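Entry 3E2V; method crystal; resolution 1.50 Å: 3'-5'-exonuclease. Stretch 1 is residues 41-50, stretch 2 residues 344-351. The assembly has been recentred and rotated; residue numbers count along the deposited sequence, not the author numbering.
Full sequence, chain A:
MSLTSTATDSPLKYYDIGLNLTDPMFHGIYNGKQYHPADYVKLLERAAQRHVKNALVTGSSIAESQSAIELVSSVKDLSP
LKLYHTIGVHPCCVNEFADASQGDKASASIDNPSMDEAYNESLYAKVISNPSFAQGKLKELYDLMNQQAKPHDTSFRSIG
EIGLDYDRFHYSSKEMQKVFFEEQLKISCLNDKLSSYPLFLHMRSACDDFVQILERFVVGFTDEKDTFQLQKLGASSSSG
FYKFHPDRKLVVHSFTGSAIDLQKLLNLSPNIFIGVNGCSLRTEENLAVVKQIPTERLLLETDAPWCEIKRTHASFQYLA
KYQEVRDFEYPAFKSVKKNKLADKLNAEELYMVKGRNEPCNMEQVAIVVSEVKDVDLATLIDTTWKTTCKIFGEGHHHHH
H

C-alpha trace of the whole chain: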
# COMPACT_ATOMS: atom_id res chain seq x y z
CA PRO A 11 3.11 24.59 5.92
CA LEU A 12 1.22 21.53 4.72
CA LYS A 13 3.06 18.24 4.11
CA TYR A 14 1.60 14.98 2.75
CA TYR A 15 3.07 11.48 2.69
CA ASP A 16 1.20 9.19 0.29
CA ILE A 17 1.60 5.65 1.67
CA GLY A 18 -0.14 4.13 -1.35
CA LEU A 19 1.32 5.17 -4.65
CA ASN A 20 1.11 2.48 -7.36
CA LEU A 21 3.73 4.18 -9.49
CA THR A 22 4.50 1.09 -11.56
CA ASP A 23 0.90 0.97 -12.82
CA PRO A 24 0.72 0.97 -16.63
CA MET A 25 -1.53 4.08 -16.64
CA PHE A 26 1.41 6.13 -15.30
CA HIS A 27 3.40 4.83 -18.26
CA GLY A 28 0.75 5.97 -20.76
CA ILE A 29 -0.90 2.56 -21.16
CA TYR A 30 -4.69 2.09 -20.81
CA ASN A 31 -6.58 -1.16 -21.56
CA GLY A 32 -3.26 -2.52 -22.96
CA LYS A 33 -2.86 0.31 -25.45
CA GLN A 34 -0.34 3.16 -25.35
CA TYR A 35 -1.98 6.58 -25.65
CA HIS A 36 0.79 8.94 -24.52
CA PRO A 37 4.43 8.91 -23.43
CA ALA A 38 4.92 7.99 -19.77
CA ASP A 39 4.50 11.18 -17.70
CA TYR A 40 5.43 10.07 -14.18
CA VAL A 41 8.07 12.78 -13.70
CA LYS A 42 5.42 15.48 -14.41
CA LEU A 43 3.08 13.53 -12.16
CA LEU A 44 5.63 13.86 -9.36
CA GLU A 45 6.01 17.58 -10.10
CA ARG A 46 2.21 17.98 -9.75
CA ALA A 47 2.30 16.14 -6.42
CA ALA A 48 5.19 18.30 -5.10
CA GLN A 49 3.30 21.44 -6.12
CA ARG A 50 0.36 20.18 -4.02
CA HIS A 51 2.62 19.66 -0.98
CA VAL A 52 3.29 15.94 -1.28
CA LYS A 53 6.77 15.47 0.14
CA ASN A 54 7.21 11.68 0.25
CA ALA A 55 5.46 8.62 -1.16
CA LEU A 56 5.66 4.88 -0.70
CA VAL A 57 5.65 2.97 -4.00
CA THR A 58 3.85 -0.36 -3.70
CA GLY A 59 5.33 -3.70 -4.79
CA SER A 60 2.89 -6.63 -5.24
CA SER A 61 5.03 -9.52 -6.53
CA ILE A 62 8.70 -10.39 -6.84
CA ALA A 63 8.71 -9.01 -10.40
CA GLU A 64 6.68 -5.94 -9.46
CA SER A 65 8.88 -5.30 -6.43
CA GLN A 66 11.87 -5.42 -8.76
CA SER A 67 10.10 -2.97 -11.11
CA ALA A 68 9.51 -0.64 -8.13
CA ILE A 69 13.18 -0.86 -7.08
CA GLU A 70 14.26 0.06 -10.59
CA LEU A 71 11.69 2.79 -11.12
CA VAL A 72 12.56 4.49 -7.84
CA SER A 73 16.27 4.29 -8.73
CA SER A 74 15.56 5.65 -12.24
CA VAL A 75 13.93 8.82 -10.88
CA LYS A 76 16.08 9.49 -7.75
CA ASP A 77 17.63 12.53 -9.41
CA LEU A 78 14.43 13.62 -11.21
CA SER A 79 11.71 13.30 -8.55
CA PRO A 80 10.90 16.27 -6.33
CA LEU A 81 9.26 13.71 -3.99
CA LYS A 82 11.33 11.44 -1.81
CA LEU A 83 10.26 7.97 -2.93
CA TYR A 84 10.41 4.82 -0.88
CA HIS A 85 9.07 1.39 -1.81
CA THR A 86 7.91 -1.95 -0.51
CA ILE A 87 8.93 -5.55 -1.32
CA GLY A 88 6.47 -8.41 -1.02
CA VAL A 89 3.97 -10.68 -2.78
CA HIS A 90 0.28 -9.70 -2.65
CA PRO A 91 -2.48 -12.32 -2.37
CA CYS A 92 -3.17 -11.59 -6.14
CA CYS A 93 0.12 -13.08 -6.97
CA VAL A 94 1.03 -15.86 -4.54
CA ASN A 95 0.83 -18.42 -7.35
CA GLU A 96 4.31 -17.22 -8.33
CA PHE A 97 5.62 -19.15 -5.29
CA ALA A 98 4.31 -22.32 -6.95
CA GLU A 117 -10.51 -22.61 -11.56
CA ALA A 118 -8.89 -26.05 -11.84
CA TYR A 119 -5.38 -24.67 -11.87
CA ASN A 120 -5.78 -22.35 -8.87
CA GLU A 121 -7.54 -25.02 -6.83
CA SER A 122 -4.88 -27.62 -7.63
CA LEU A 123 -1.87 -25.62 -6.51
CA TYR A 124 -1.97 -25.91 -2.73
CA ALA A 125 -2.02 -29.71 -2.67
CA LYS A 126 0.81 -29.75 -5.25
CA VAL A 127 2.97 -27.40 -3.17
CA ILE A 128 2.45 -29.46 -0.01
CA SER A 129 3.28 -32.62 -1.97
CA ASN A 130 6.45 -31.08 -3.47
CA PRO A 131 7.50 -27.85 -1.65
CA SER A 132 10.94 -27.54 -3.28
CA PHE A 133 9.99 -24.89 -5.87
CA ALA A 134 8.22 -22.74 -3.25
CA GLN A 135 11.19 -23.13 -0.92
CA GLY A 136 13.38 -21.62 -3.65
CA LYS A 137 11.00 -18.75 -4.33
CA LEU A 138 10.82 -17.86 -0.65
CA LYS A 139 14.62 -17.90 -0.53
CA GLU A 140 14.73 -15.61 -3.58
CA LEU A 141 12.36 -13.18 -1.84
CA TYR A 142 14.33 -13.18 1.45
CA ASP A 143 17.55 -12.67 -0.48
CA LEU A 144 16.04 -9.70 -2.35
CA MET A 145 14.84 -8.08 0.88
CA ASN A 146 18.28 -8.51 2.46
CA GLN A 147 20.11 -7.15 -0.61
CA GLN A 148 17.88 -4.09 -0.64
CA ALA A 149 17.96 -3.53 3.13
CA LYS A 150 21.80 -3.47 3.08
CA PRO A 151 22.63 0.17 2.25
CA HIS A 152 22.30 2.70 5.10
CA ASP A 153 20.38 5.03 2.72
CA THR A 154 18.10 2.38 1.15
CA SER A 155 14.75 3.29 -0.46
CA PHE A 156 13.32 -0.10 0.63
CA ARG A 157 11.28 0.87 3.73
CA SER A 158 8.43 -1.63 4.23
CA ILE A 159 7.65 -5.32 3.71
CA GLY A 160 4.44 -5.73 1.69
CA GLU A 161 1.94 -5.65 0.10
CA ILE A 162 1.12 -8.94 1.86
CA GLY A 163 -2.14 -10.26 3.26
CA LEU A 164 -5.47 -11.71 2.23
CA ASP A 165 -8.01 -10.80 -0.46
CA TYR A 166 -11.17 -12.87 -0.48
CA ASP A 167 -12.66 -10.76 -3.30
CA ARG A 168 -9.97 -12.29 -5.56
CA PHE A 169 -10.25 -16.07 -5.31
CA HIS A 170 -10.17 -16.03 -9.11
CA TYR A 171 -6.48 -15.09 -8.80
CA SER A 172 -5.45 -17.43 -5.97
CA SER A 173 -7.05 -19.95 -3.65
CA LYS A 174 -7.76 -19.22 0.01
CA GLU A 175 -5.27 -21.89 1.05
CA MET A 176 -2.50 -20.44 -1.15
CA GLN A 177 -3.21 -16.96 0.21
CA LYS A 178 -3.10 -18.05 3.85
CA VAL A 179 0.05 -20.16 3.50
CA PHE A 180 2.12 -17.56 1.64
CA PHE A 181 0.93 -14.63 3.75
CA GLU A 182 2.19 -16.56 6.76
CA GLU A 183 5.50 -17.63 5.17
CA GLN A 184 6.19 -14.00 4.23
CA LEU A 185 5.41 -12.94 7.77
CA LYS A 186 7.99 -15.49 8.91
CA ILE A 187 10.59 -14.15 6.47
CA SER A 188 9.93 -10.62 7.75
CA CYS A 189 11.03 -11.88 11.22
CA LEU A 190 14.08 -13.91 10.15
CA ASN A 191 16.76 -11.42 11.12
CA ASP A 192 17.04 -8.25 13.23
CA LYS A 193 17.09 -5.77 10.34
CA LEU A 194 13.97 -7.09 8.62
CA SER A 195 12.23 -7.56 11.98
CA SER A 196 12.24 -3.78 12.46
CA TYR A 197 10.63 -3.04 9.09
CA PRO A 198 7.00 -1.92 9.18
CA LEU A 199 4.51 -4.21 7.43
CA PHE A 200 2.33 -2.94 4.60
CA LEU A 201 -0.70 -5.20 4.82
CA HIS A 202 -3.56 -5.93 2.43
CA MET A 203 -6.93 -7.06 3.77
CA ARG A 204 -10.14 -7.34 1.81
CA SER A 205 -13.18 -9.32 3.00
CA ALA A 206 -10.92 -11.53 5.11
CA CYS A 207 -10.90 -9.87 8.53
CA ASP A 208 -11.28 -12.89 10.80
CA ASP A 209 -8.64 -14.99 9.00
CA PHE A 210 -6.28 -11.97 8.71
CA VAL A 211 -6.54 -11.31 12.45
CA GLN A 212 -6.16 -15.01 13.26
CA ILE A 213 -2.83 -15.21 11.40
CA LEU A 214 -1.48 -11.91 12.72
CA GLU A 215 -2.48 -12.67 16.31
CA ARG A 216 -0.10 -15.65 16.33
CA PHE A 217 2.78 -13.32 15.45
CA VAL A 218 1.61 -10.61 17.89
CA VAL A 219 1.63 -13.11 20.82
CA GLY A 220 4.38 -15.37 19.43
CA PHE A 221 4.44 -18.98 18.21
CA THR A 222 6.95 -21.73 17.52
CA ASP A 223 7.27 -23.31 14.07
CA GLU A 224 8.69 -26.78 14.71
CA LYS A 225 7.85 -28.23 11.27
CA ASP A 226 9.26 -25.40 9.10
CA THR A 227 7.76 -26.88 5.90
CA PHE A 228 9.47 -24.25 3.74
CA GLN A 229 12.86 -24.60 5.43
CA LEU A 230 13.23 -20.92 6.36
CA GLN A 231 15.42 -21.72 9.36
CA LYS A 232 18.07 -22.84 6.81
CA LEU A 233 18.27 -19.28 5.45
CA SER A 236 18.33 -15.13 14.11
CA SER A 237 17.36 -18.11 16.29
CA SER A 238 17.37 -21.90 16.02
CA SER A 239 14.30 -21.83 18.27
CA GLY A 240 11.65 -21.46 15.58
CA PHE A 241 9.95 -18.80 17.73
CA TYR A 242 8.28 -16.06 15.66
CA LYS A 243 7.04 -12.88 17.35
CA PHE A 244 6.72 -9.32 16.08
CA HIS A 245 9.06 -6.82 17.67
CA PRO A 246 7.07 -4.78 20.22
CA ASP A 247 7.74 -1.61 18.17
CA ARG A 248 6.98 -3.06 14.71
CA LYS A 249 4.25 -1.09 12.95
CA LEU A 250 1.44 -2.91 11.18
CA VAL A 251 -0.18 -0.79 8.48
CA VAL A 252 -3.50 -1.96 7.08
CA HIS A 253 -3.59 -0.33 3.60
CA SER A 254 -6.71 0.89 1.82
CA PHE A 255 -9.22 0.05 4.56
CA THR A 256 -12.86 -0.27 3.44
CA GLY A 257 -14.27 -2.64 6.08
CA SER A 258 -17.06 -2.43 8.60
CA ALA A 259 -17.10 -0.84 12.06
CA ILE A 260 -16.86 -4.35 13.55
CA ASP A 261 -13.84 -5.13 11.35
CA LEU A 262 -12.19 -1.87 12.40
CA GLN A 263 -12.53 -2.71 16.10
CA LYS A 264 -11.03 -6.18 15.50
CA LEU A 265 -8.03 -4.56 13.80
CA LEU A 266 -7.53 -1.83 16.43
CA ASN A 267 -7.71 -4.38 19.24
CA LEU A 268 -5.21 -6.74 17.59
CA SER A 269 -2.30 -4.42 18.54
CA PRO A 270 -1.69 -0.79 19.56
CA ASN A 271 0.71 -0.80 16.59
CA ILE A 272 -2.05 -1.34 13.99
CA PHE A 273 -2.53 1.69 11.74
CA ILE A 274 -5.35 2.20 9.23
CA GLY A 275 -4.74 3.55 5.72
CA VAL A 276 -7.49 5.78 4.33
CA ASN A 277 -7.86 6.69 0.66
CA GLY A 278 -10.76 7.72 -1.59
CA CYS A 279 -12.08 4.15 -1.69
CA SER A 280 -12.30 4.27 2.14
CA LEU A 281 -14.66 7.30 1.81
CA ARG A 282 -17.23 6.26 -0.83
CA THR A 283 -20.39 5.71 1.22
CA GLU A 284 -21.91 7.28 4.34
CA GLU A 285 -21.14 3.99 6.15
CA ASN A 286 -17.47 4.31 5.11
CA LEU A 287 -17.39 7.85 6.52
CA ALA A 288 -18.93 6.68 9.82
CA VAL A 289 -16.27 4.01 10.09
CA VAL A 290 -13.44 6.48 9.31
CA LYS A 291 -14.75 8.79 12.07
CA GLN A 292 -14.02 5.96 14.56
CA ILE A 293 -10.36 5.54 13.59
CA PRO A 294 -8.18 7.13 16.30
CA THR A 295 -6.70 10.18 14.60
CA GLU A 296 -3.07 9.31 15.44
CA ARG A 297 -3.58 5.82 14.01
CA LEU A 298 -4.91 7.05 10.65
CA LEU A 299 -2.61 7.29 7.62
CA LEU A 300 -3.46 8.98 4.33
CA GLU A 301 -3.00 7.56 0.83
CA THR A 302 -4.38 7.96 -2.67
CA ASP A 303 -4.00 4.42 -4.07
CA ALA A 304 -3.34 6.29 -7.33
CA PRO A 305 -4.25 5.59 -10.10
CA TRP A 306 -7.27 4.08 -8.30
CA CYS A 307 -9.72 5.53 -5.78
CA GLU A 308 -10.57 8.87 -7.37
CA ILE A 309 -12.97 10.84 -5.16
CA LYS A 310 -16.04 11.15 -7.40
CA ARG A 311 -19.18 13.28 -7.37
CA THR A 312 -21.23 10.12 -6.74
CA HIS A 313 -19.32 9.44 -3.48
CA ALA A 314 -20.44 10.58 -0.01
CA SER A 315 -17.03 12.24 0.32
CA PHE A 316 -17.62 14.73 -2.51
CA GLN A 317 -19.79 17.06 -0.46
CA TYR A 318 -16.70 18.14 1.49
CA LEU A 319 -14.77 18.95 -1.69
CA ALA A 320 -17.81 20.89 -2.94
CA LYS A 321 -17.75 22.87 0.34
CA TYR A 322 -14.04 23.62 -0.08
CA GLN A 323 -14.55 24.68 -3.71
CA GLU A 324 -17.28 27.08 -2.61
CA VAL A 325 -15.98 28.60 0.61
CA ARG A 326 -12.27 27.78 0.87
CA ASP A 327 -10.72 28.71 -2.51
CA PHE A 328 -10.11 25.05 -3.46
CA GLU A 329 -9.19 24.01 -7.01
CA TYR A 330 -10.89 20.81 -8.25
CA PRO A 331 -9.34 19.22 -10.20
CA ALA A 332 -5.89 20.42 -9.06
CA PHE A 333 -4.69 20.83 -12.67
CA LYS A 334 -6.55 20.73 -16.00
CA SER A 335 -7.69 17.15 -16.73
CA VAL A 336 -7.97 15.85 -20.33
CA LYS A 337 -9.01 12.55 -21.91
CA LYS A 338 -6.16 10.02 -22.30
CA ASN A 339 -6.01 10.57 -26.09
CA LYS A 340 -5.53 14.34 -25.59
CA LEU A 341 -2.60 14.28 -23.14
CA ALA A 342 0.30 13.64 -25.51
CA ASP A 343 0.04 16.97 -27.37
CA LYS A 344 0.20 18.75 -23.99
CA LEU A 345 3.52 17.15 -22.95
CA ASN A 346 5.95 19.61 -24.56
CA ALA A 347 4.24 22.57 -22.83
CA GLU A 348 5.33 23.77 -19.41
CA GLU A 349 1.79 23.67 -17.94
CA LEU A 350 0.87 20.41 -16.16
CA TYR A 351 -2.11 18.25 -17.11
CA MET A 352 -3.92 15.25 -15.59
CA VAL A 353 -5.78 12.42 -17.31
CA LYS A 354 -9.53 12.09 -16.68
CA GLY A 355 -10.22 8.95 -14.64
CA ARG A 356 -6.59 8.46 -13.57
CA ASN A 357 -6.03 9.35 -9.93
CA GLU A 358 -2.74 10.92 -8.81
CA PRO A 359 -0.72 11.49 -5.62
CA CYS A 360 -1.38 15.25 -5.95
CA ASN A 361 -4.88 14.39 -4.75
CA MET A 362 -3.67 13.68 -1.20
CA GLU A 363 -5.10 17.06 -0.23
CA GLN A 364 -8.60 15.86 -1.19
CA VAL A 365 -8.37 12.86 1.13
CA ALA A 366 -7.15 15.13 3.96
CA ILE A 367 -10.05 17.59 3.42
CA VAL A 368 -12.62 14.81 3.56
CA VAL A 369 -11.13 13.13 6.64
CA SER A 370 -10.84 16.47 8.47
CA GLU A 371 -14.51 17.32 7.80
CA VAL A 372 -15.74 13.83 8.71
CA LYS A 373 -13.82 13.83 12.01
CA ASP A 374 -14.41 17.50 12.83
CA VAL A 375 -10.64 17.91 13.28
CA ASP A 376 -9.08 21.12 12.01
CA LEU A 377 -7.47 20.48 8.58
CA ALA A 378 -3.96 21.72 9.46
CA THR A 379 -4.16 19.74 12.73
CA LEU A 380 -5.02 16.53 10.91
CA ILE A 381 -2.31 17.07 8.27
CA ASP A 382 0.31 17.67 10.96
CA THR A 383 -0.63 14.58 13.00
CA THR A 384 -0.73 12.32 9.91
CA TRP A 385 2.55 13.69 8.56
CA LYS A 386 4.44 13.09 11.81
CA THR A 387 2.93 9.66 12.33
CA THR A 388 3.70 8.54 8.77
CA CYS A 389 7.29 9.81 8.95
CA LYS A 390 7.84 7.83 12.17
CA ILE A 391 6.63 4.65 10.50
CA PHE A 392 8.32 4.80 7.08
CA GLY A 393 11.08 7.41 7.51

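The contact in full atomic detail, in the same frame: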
# COMPACT_ATOMS: atom_id res chain seq x y z
N VAL A 41 7.28 11.68 -14.27
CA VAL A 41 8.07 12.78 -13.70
C VAL A 41 7.18 14.03 -13.53
O VAL A 41 7.17 14.63 -12.46
CB VAL A 41 9.41 13.03 -14.46
CG1 VAL A 41 10.07 14.30 -13.98
CG2 VAL A 41 10.35 11.85 -14.25
N LYS A 42 6.39 14.37 -14.55
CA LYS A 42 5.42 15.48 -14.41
C LYS A 42 4.36 15.21 -13.33
O LYS A 42 3.94 16.13 -12.61
CB LYS A 42 4.75 15.82 -15.75
CG LYS A 42 5.66 16.62 -16.66
CD LYS A 42 5.06 16.76 -18.04
CE LYS A 42 6.06 17.34 -19.03
NZ LYS A 42 5.95 18.82 -19.09
N LEU A 43 3.96 13.95 -13.23
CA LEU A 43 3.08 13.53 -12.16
C LEU A 43 3.68 13.86 -10.80
O LEU A 43 2.98 14.35 -9.90
CB LEU A 43 2.84 12.02 -12.26
CG LEU A 43 1.96 11.42 -11.18
CD1 LEU A 43 0.84 10.61 -11.78
CD2 LEU A 43 2.79 10.64 -10.18
N LEU A 44 4.97 13.58 -10.63
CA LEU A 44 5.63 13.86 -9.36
C LEU A 44 5.77 15.35 -9.13
O LEU A 44 5.64 15.80 -7.98
CB LEU A 44 6.98 13.12 -9.29
CG LEU A 44 6.86 11.58 -9.25
CD1 LEU A 44 8.19 10.90 -9.56
CD2 LEU A 44 6.27 11.06 -7.93
N GLU A 45 6.00 16.12 -10.19
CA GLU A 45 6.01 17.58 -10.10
C GLU A 45 4.65 18.13 -9.65
O GLU A 45 4.59 19.05 -8.81
CB GLU A 45 6.46 18.19 -11.44
CG GLU A 45 7.91 17.85 -11.76
CD GLU A 45 8.39 18.24 -13.15
OE1 GLU A 45 7.57 18.67 -13.99
OE2 GLU A 45 9.61 18.13 -13.39
N ARG A 46 3.56 17.58 -10.18
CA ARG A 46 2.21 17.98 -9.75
C ARG A 46 2.01 17.69 -8.26
O ARG A 46 1.47 18.52 -7.52
CB ARG A 46 1.12 17.28 -10.56
CG ARG A 46 1.03 17.77 -11.99
CD ARG A 46 -0.18 17.21 -12.68
NE ARG A 46 -0.10 15.78 -13.03
CZ ARG A 46 0.51 15.31 -14.12
NH1 ARG A 46 1.20 16.12 -14.93
NH2 ARG A 46 0.48 14.00 -14.37
N ALA A 47 2.44 16.50 -7.82
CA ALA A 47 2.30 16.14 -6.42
C ALA A 47 3.09 17.09 -5.50
O ALA A 47 2.59 17.53 -4.47
CB ALA A 47 2.73 14.68 -6.21
N ALA A 48 4.32 17.41 -5.90
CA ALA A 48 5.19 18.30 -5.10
C ALA A 48 4.56 19.69 -4.99
O ALA A 48 4.59 20.33 -3.93
CB ALA A 48 6.57 18.39 -5.70
N GLN A 49 3.97 20.15 -6.09
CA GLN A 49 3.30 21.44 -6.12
C GLN A 49 2.10 21.46 -5.18
O GLN A 49 1.75 22.52 -4.64
CB GLN A 49 2.89 21.79 -7.56
CG GLN A 49 2.34 23.20 -7.69
CD GLN A 49 2.23 23.66 -9.13
OE1 GLN A 49 3.12 23.40 -9.96
NE2 GLN A 49 1.14 24.33 -9.44
N ARG A 50 1.46 20.30 -4.98
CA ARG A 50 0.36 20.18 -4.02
C ARG A 50 0.81 19.57 -2.68
O ARG A 50 0.04 18.90 -1.98
CB ARG A 50 -0.82 19.41 -4.64
CG ARG A 50 -1.30 19.92 -6.01
CD ARG A 50 -1.57 21.43 -5.98
NE ARG A 50 -2.48 21.75 -4.87
CZ ARG A 50 -2.53 22.94 -4.28
NH1 ARG A 50 -1.73 23.93 -4.68
NH2 ARG A 50 -3.39 23.13 -3.28
N LYS A 344 -0.05 17.80 -25.08
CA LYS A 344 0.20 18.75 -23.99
C LYS A 344 1.60 18.59 -23.36
O LYS A 344 2.02 19.43 -22.58
CB LYS A 344 -0.87 18.62 -22.89
CG LYS A 344 -2.33 18.71 -23.35
CD LYS A 344 -2.65 20.10 -23.85
CE LYS A 344 -4.14 20.29 -24.06
NZ LYS A 344 -4.46 21.73 -24.31
N LEU A 345 2.30 17.50 -23.69
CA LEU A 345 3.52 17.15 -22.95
C LEU A 345 4.81 17.93 -23.24
O LEU A 345 5.80 17.80 -22.51
CB LEU A 345 3.78 15.65 -23.05
CG LEU A 345 2.80 14.76 -22.30
CD1 LEU A 345 3.18 13.31 -22.53
CD2 LEU A 345 2.76 15.08 -20.78
N ASN A 346 4.82 18.73 -24.30
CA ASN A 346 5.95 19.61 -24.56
C ASN A 346 5.80 20.94 -23.81
O ASN A 346 6.79 21.59 -23.47
CB ASN A 346 6.11 19.84 -26.06
CG ASN A 346 4.76 20.05 -26.77
OD1 ASN A 346 3.75 20.39 -26.14
ND2 ASN A 346 4.75 19.83 -28.09
N ALA A 347 4.55 21.32 -23.52
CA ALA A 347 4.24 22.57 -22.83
C ALA A 347 4.68 22.53 -21.38
O ALA A 347 4.85 21.45 -20.80
CB ALA A 347 2.77 22.87 -22.91
N GLU A 348 4.88 23.70 -20.79
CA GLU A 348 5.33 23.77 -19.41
C GLU A 348 4.19 23.54 -18.41
O GLU A 348 4.44 23.01 -17.32
CB GLU A 348 6.03 25.10 -19.13
CG GLU A 348 7.42 25.21 -19.76
CD GLU A 348 8.37 24.13 -19.27
OE1 GLU A 348 8.55 23.99 -18.04
OE2 GLU A 348 8.95 23.41 -20.12
N GLU A 349 2.97 23.89 -18.79
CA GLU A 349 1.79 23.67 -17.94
C GLU A 349 1.53 22.17 -17.75
O GLU A 349 1.78 21.38 -18.65
CB GLU A 349 0.54 24.34 -18.51
CG GLU A 349 -0.69 24.15 -17.64
CD GLU A 349 -1.88 24.99 -18.07
OE1 GLU A 349 -1.75 25.76 -19.05
OE2 GLU A 349 -2.94 24.87 -17.42
N LEU A 350 1.03 21.80 -16.57
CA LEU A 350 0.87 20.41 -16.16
C LEU A 350 -0.58 19.97 -16.27
O LEU A 350 -1.50 20.68 -15.84
CB LEU A 350 1.37 20.26 -14.72
CG LEU A 350 2.87 20.51 -14.50
CD1 LEU A 350 3.18 20.67 -13.00
CD2 LEU A 350 3.75 19.43 -15.12
N TYR A 351 -0.78 18.78 -16.84
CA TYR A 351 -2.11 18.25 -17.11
C TYR A 351 -2.30 16.86 -16.55
O TYR A 351 -1.35 16.07 -16.56
CB TYR A 351 -2.34 18.15 -18.62
CG TYR A 351 -2.58 19.47 -19.33
CD1 TYR A 351 -3.87 19.86 -19.66
CD2 TYR A 351 -1.52 20.28 -19.70
CE1 TYR A 351 -4.10 21.06 -20.33
CE2 TYR A 351 -1.74 21.49 -20.36
CZ TYR A 351 -3.03 21.86 -20.67
OH TYR A 351 -3.27 23.05 -21.32

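Packing of an irregular segment, residues 344-351, against the helix that runs through residues 41-49, two parts of one chain whose touching residues are at least 301 positions apart in sequence. The backbones come closest at Lys 42 and Leu 350, whose CA atoms lie 6.9 Å apart, and the contact buries 387 Å² in all. Within the helix, i to i+4 bonds such as Arg 46 N to Lys 42 O (2.9 Å) and Gln 49 N to Glu 45 O (3.0 Å) hold Lys 42, Glu 45, Arg 46 and Gln 49 on the side that meets the segment, while Leu 43 points away.

Lys 344 does not reach the helix; its NZ makes a weak hydrogen bond to Tyr 351 OH (3.5 Å), linking the two ends of the segment. Leu 345 points sideways, but the end of its side chain comes nearer: CD2 lies 4.0 Å from CD of Lys 42, an apolar contact with the lysine's methylene chain. Lys 42 CE also lies 3.5 Å from Leu 345 O. Beyond it, the ammonium reaches Ala 347, where NZ gives a weak hydrogen bond to the backbone O at 3.3 Å, the one hydrogen bond between the stretches. Glu 348 and Glu 349 point away from the helix.

Leu 350 then turns toward it and is the most heavily covered residue of the contact. Its CD2 lies 3.7 Å from CG of Lys 42 and 4.1 Å from OE1 of Glu 45, its CB 3.7 Å from CG of Arg 46, and its CD1 4.1 Å from OE1 of Gln 49; the leucine thus packs on the aliphatic parts of Lys 42 and Arg 46, while Glu 45 and Gln 49 come nearest with a side-chain oxygen, in van der Waals contact only. At Tyr 351 the side chain points away and the backbone makes the contact: O sits over one face of the Arg 46 guanidinium, 3.0 Å from NH1, close but too poorly angled for a hydrogen bond.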